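Local coordinates for conserved domain protein (Porphyromonas gingivalis, PDB 3PNN) that is probably a cytoplasmic glycosyltransferase with a Rossmann-like alpha/beta/alpha fold, forming glycosidic linkages by transfer from an activated sugar, at residues V156-V170 and V182-I195. Residues are numbered along the deposited sequence; the frame is centred on the assembly and turned at random.
Sequences VGNTLSESGGVSRGV and VVERTGIERTDGTI
Ile188 O takes the backbone N-H of Val166 at 3.0 Å and also lies 2.9 Å from water 1, which is hydrogen-bonded to Ser161 N as well. Ile188 N returns a bond to Val166 O. Arg168 with Arg185 and Val170 with Val183 form two further hydrogen-bonded antiparallel pairs. Gly187 and Ile188 both face Val166, so the hairpin of strands 166-173 and 179-191 carries a G1 beta bulge.

On the face bearing Glu184, opposite Ile188, lies the shortest polar bond of the contact. Ser167 OG donates to Glu184 OE2 at 2.6 Å, using the anti lone pair of that oxygen. Glu184 bends at chi2 (72°), which folds its carboxylate back over strand 166-170.

Ile188 is the apolar centre. Its CD1 packs 3.5 Å from Arg168 CB, and its CG2 meets Leu160 CD2. Beyond it, Leu160 CD1 touches Ile195 CD1, and Val156 CG1 meets Ile195 CD1 tip to tip. Leu160 CD1 also sits over one face of the Arg190 guanidinium, offset toward its rim. In the plane of that group, Arg190 NH1 donates to a lone pair of Gly157 O at 3.1 Å. Glu209 forms a salt bridge with the same nitrogen.

Arg168 holds the loop side-on: NH2 bonds to Thr159 O at 2.8 Å and NE to Thr159 OG1. Val166 CB lies over one guanidinium face, and Trp273 adds a cation-pi contact. A glycerol, probably from the crystallisation liquor, lies by the Arg168 side chain.

The ladder fixes the strand register, while Arg168, Arg190 and water 1 tie the preceding loop to the hairpin. The charge of Arg190 is probably balanced by Glu209 while its NH1 also bonds Gly157 O. Arg168 is held by two near-in-plane bonds to Thr159, so the rotation of both guanidinium groups is fixed.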
loop_
_atom_site.group_PDB
_atom_site.type_symbol
_atom_site.label_atom_id
_atom_site.label_comp_id
_atom_site.label_asym_id
_atom_site.label_seq_id
_atom_site.Cartn_x
_atom_site.Cartn_y
_atom_site.Cartn_z
ATOM N N VAL A 156 8.324 -6.734 -12.154
ATOM C CA VAL A 156 7.185 -7.652 -12.206
ATOM C C VAL A 156 7.599 -9.115 -12.111
ATOM O O VAL A 156 6.934 -9.907 -11.434
ATOM C CB VAL A 156 6.323 -7.429 -13.462
ATOM C CG1 VAL A 156 7.097 -7.817 -14.736
ATOM C CG2 VAL A 156 5.015 -8.226 -13.348
ATOM N N GLY A 157 8.709 -9.472 -12.755
ATOM C CA GLY A 157 9.165 -10.859 -12.776
ATOM C C GLY A 157 9.523 -11.412 -11.407
ATOM O O GLY A 157 9.574 -12.627 -11.203
ATOM N N ASN A 158 9.770 -10.511 -10.461
ATOM C CA ASN A 158 10.071 -10.892 -9.088
ATOM C C ASN A 158 8.814 -10.983 -8.215
ATOM O O ASN A 158 8.905 -11.310 -7.028
ATOM C CB ASN A 158 11.024 -9.875 -8.438
ATOM C CG ASN A 158 12.394 -9.837 -9.091
ATOM O OD1 ASN A 158 12.898 -10.850 -9.590
ATOM N ND2 ASN A 158 13.009 -8.664 -9.081
ATOM N N THR A 159 7.646 -10.690 -8.783
ATOM C CA THR A 159 6.426 -10.594 -7.973
ATOM C C THR A 159 5.337 -11.578 -8.374
ATOM O O THR A 159 4.177 -11.405 -8.001
ATOM C CB THR A 159 5.809 -9.176 -8.044
ATOM O OG1 THR A 159 5.226 -8.964 -9.346
ATOM C CG2 THR A 159 6.878 -8.094 -7.758
ATOM N N LEU A 160 5.692 -12.610 -9.129
ATOM C CA LEU A 160 4.679 -13.530 -9.643
ATOM C C LEU A 160 4.459 -14.702 -8.690
ATOM O O LEU A 160 5.228 -14.898 -7.752
ATOM C CB LEU A 160 5.085 -14.049 -11.022
ATOM C CG LEU A 160 5.484 -12.940 -11.997
ATOM C CD1 LEU A 160 5.988 -13.557 -13.297
ATOM C CD2 LEU A 160 4.325 -11.987 -12.248
ATOM N N SER A 161 3.398 -15.464 -8.931
ATOM C CA SER A 161 3.134 -16.684 -8.173
ATOM C C SER A 161 3.057 -17.897 -9.090
ATOM O O SER A 161 2.461 -17.837 -10.167
ATOM C CB SER A 161 1.829 -16.568 -7.382
ATOM O OG SER A 161 1.455 -17.847 -6.863
ATOM N N GLU A 162 3.653 -19.003 -8.663
ATOM C CA GLU A 162 3.540 -20.248 -9.418
ATOM C C GLU A 162 2.145 -20.872 -9.310
ATOM O O GLU A 162 1.849 -21.849 -9.995
ATOM C CB GLU A 162 4.591 -21.259 -8.961
ATOM C CG GLU A 162 6.019 -20.856 -9.293
ATOM C CD GLU A 162 7.007 -21.990 -9.088
ATOM O OE1 GLU A 162 6.773 -23.091 -9.631
ATOM O OE2 GLU A 162 8.021 -21.774 -8.389
ATOM N N SER A 163 1.290 -20.305 -8.461
ATOM C CA SER A 163 -0.024 -20.902 -8.190
ATOM C C SER A 163 -1.175 -20.296 -8.998
ATOM O O SER A 163 -2.284 -20.838 -9.025
ATOM C CB SER A 163 -0.340 -20.830 -6.693
ATOM O OG SER A 163 0.538 -21.674 -5.962
ATOM N N GLY A 164 -0.921 -19.171 -9.652
ATOM C CA GLY A 164 -1.957 -18.507 -10.422
ATOM C C GLY A 164 -1.582 -17.080 -10.764
ATOM O O GLY A 164 -0.474 -16.629 -10.466
ATOM N N GLY A 165 -2.511 -16.358 -11.380
ATOM C CA GLY A 165 -2.244 -14.997 -11.798
ATOM C C GLY A 165 -2.230 -14.013 -10.654
ATOM O O GLY A 165 -2.853 -14.242 -9.613
ATOM N N VAL A 166 -1.511 -12.911 -10.842
ATOM C CA VAL A 166 -1.512 -11.838 -9.865
ATOM C C VAL A 166 -1.978 -10.534 -10.497
ATOM O O VAL A 166 -1.965 -10.385 -11.714
ATOM C CB VAL A 166 -0.124 -11.638 -9.220
ATOM C CG1 VAL A 166 0.297 -12.910 -8.482
ATOM C CG2 VAL A 166 0.913 -11.257 -10.271
ATOM N N SER A 167 -2.393 -9.600 -9.657
ATOM C CA SER A 167 -2.829 -8.298 -10.118
ATOM C C SER A 167 -1.785 -7.272 -9.694
ATOM O O SER A 167 -1.393 -7.219 -8.528
ATOM C CB SER A 167 -4.203 -7.973 -9.526
ATOM O OG SER A 167 -4.631 -6.676 -9.887
ATOM N N ARG A 168 -1.325 -6.467 -10.651
ATOM C CA ARG A 168 -0.227 -5.530 -10.417
ATOM C C ARG A 168 -0.508 -4.179 -11.070
ATOM O O ARG A 168 -1.086 -4.121 -12.152
ATOM C CB ARG A 168 1.078 -6.103 -10.988
ATOM C CG ARG A 168 1.508 -7.423 -10.386
ATOM C CD ARG A 168 2.057 -7.209 -8.984
ATOM N NE ARG A 168 2.405 -8.456 -8.302
ATOM C CZ ARG A 168 1.707 -8.971 -7.287
ATOM N NH1 ARG A 168 0.609 -8.357 -6.848
ATOM N NH2 ARG A 168 2.107 -10.100 -6.704
ATOM N N GLY A 169 -0.104 -3.098 -10.413
ATOM C CA GLY A 169 -0.122 -1.793 -11.052
ATOM C C GLY A 169 1.021 -1.706 -12.049
ATOM O O GLY A 169 2.176 -1.509 -11.662
ATOM N N VAL A 170 0.711 -1.855 -13.334
ATOM C CA VAL A 170 1.748 -1.838 -14.363
ATOM C C VAL A 170 2.109 -0.399 -14.724
ATOM O O VAL A 170 1.241 0.400 -15.085
ATOM C CB VAL A 170 1.319 -2.624 -15.620
ATOM C CG1 VAL A 170 2.366 -2.478 -16.709
ATOM C CG2 VAL A 170 1.121 -4.098 -15.271
ATOM N N VAL A 182 0.011 4.569 -14.738
ATOM C CA VAL A 182 -0.104 3.337 -13.984
ATOM C C VAL A 182 -1.532 2.803 -14.092
ATOM O O VAL A 182 -2.510 3.545 -13.925
ATOM C CB VAL A 182 0.343 3.528 -12.509
ATOM C CG1 VAL A 182 -0.434 4.668 -11.847
ATOM C CG2 VAL A 182 0.197 2.238 -11.731
ATOM N N VAL A 183 -1.649 1.526 -14.419
ATOM C CA VAL A 183 -2.962 0.913 -14.584
ATOM C C VAL A 183 -2.968 -0.505 -14.016
ATOM O O VAL A 183 -2.115 -1.333 -14.360
ATOM C CB VAL A 183 -3.385 0.859 -16.065
ATOM C CG1 VAL A 183 -3.426 2.265 -16.672
ATOM C CG2 VAL A 183 -2.439 -0.034 -16.845
ATOM N N GLU A 184 -3.938 -0.776 -13.147
ATOM C CA GLU A 184 -4.063 -2.091 -12.525
ATOM C C GLU A 184 -4.395 -3.149 -13.568
ATOM O O GLU A 184 -5.388 -3.029 -14.288
ATOM C CB GLU A 184 -5.149 -2.064 -11.443
ATOM C CG GLU A 184 -5.142 -3.283 -10.527
ATOM C CD GLU A 184 -3.958 -3.292 -9.568
ATOM O OE1 GLU A 184 -3.501 -2.202 -9.165
ATOM O OE2 GLU A 184 -3.491 -4.393 -9.211
ATOM N N ARG A 185 -3.557 -4.177 -13.657
ATOM C CA ARG A 185 -3.798 -5.292 -14.569
ATOM C C ARG A 185 -3.910 -6.593 -13.780
ATOM O O ARG A 185 -3.060 -6.880 -12.932
ATOM C CB ARG A 185 -2.656 -5.424 -15.577
ATOM C CG ARG A 185 -2.393 -4.167 -16.402
ATOM C CD ARG A 185 -3.584 -3.804 -17.283
ATOM N NE ARG A 185 -3.252 -2.716 -18.193
ATOM C CZ ARG A 185 -4.085 -2.210 -19.100
ATOM N NH1 ARG A 185 -5.316 -2.693 -19.221
ATOM N NH2 ARG A 185 -3.685 -1.216 -19.888
ATOM N N THR A 186 -4.950 -7.378 -14.058
ATOM C CA THR A 186 -5.142 -8.662 -13.379
ATOM C C THR A 186 -4.642 -9.812 -14.237
ATOM O O THR A 186 -4.444 -9.660 -15.442
ATOM C CB THR A 186 -6.631 -8.940 -13.052
ATOM O OG1 THR A 186 -7.392 -8.964 -14.264
ATOM C CG2 THR A 186 -7.197 -7.884 -12.117
ATOM N N GLY A 187 -4.430 -10.962 -13.604
ATOM C CA GLY A 187 -4.147 -12.196 -14.316
ATOM C C GLY A 187 -2.753 -12.342 -14.891
ATOM O O GLY A 187 -2.538 -13.140 -15.808
ATOM N N ILE A 188 -1.803 -11.580 -14.357
ATOM C CA ILE A 188 -0.429 -11.645 -14.839
ATOM C C ILE A 188 0.219 -12.963 -14.431
ATOM O O ILE A 188 0.294 -13.296 -13.244
ATOM C CB ILE A 188 0.423 -10.478 -14.296
ATOM C CG1 ILE A 188 -0.277 -9.142 -14.554
ATOM C CG2 ILE A 188 1.830 -10.512 -14.909
ATOM C CD1 ILE A 188 0.380 -7.960 -13.864
ATOM N N GLU A 189 0.694 -13.704 -15.422
ATOM C CA GLU A 189 1.339 -14.986 -15.183
ATOM C C GLU A 189 2.516 -15.166 -16.122
ATOM O O GLU A 189 2.498 -14.677 -17.254
ATOM C CB GLU A 189 0.359 -16.141 -15.432
ATOM C CG GLU A 189 -0.726 -16.314 -14.396
ATOM C CD GLU A 189 -1.532 -17.589 -14.618
ATOM O OE1 GLU A 189 -2.551 -17.530 -15.341
ATOM O OE2 GLU A 189 -1.141 -18.649 -14.076
ATOM N N ARG A 190 3.531 -15.890 -15.667
ATOM C CA ARG A 190 4.576 -16.317 -16.576
ATOM C C ARG A 190 4.155 -17.661 -17.130
ATOM O O ARG A 190 4.202 -18.677 -16.431
ATOM C CB ARG A 190 5.938 -16.432 -15.887
ATOM C CG ARG A 190 7.072 -16.701 -16.871
ATOM C CD ARG A 190 8.410 -16.924 -16.190
ATOM N NE ARG A 190 8.923 -15.722 -15.537
ATOM C CZ ARG A 190 8.911 -15.517 -14.222
ATOM N NH1 ARG A 190 9.402 -14.391 -13.722
ATOM N NH2 ARG A 190 8.410 -16.438 -13.403
ATOM N N THR A 191 3.711 -17.650 -18.381
ATOM C CA THR A 191 3.287 -18.863 -19.057
ATOM C C THR A 191 4.387 -19.279 -20.023
ATOM O O THR A 191 4.615 -18.627 -21.042
ATOM C CB THR A 191 1.947 -18.655 -19.784
ATOM O OG1 THR A 191 1.958 -17.388 -20.457
ATOM C CG2 THR A 191 0.806 -18.658 -18.780
ATOM N N ASP A 192 5.082 -20.353 -19.666
ATOM C CA ASP A 192 6.242 -20.838 -20.409
ATOM C C ASP A 192 7.145 -19.729 -20.964
ATOM O O ASP A 192 7.147 -19.450 -22.166
ATOM C CB ASP A 192 5.813 -21.791 -21.528
ATOM C CG ASP A 192 6.928 -22.730 -21.950
ATOM O OD1 ASP A 192 8.098 -22.467 -21.595
ATOM O OD2 ASP A 192 6.633 -23.734 -22.634
ATOM N N GLY A 193 7.911 -19.102 -20.078
ATOM C CA GLY A 193 8.962 -18.187 -20.487
ATOM C C GLY A 193 8.590 -16.723 -20.625
ATOM O O GLY A 193 9.450 -15.858 -20.484
ATOM N N THR A 194 7.323 -16.434 -20.906
ATOM C CA THR A 194 6.906 -15.054 -21.140
ATOM C C THR A 194 5.782 -14.600 -20.210
ATOM O O THR A 194 4.787 -15.302 -20.002
ATOM C CB THR A 194 6.467 -14.830 -22.598
ATOM O OG1 THR A 194 5.191 -15.441 -22.808
ATOM C CG2 THR A 194 7.479 -15.429 -23.561
ATOM N N ILE A 195 5.952 -13.408 -19.658
ATOM C CA ILE A 195 4.974 -12.831 -18.754
ATOM C C ILE A 195 3.892 -12.132 -19.574
ATOM O O ILE A 195 4.192 -11.254 -20.380
ATOM C CB ILE A 195 5.648 -11.812 -17.812
ATOM C CG1 ILE A 195 6.812 -12.467 -17.053
ATOM C CG2 ILE A 195 4.631 -11.210 -16.857
ATOM C CD1 ILE A 195 7.621 -11.491 -16.185
HETATM O O HOH W 1 1.652 -15.166 -11.426
HETATM O O HOH W 2 3.532 -16.813 -12.953
#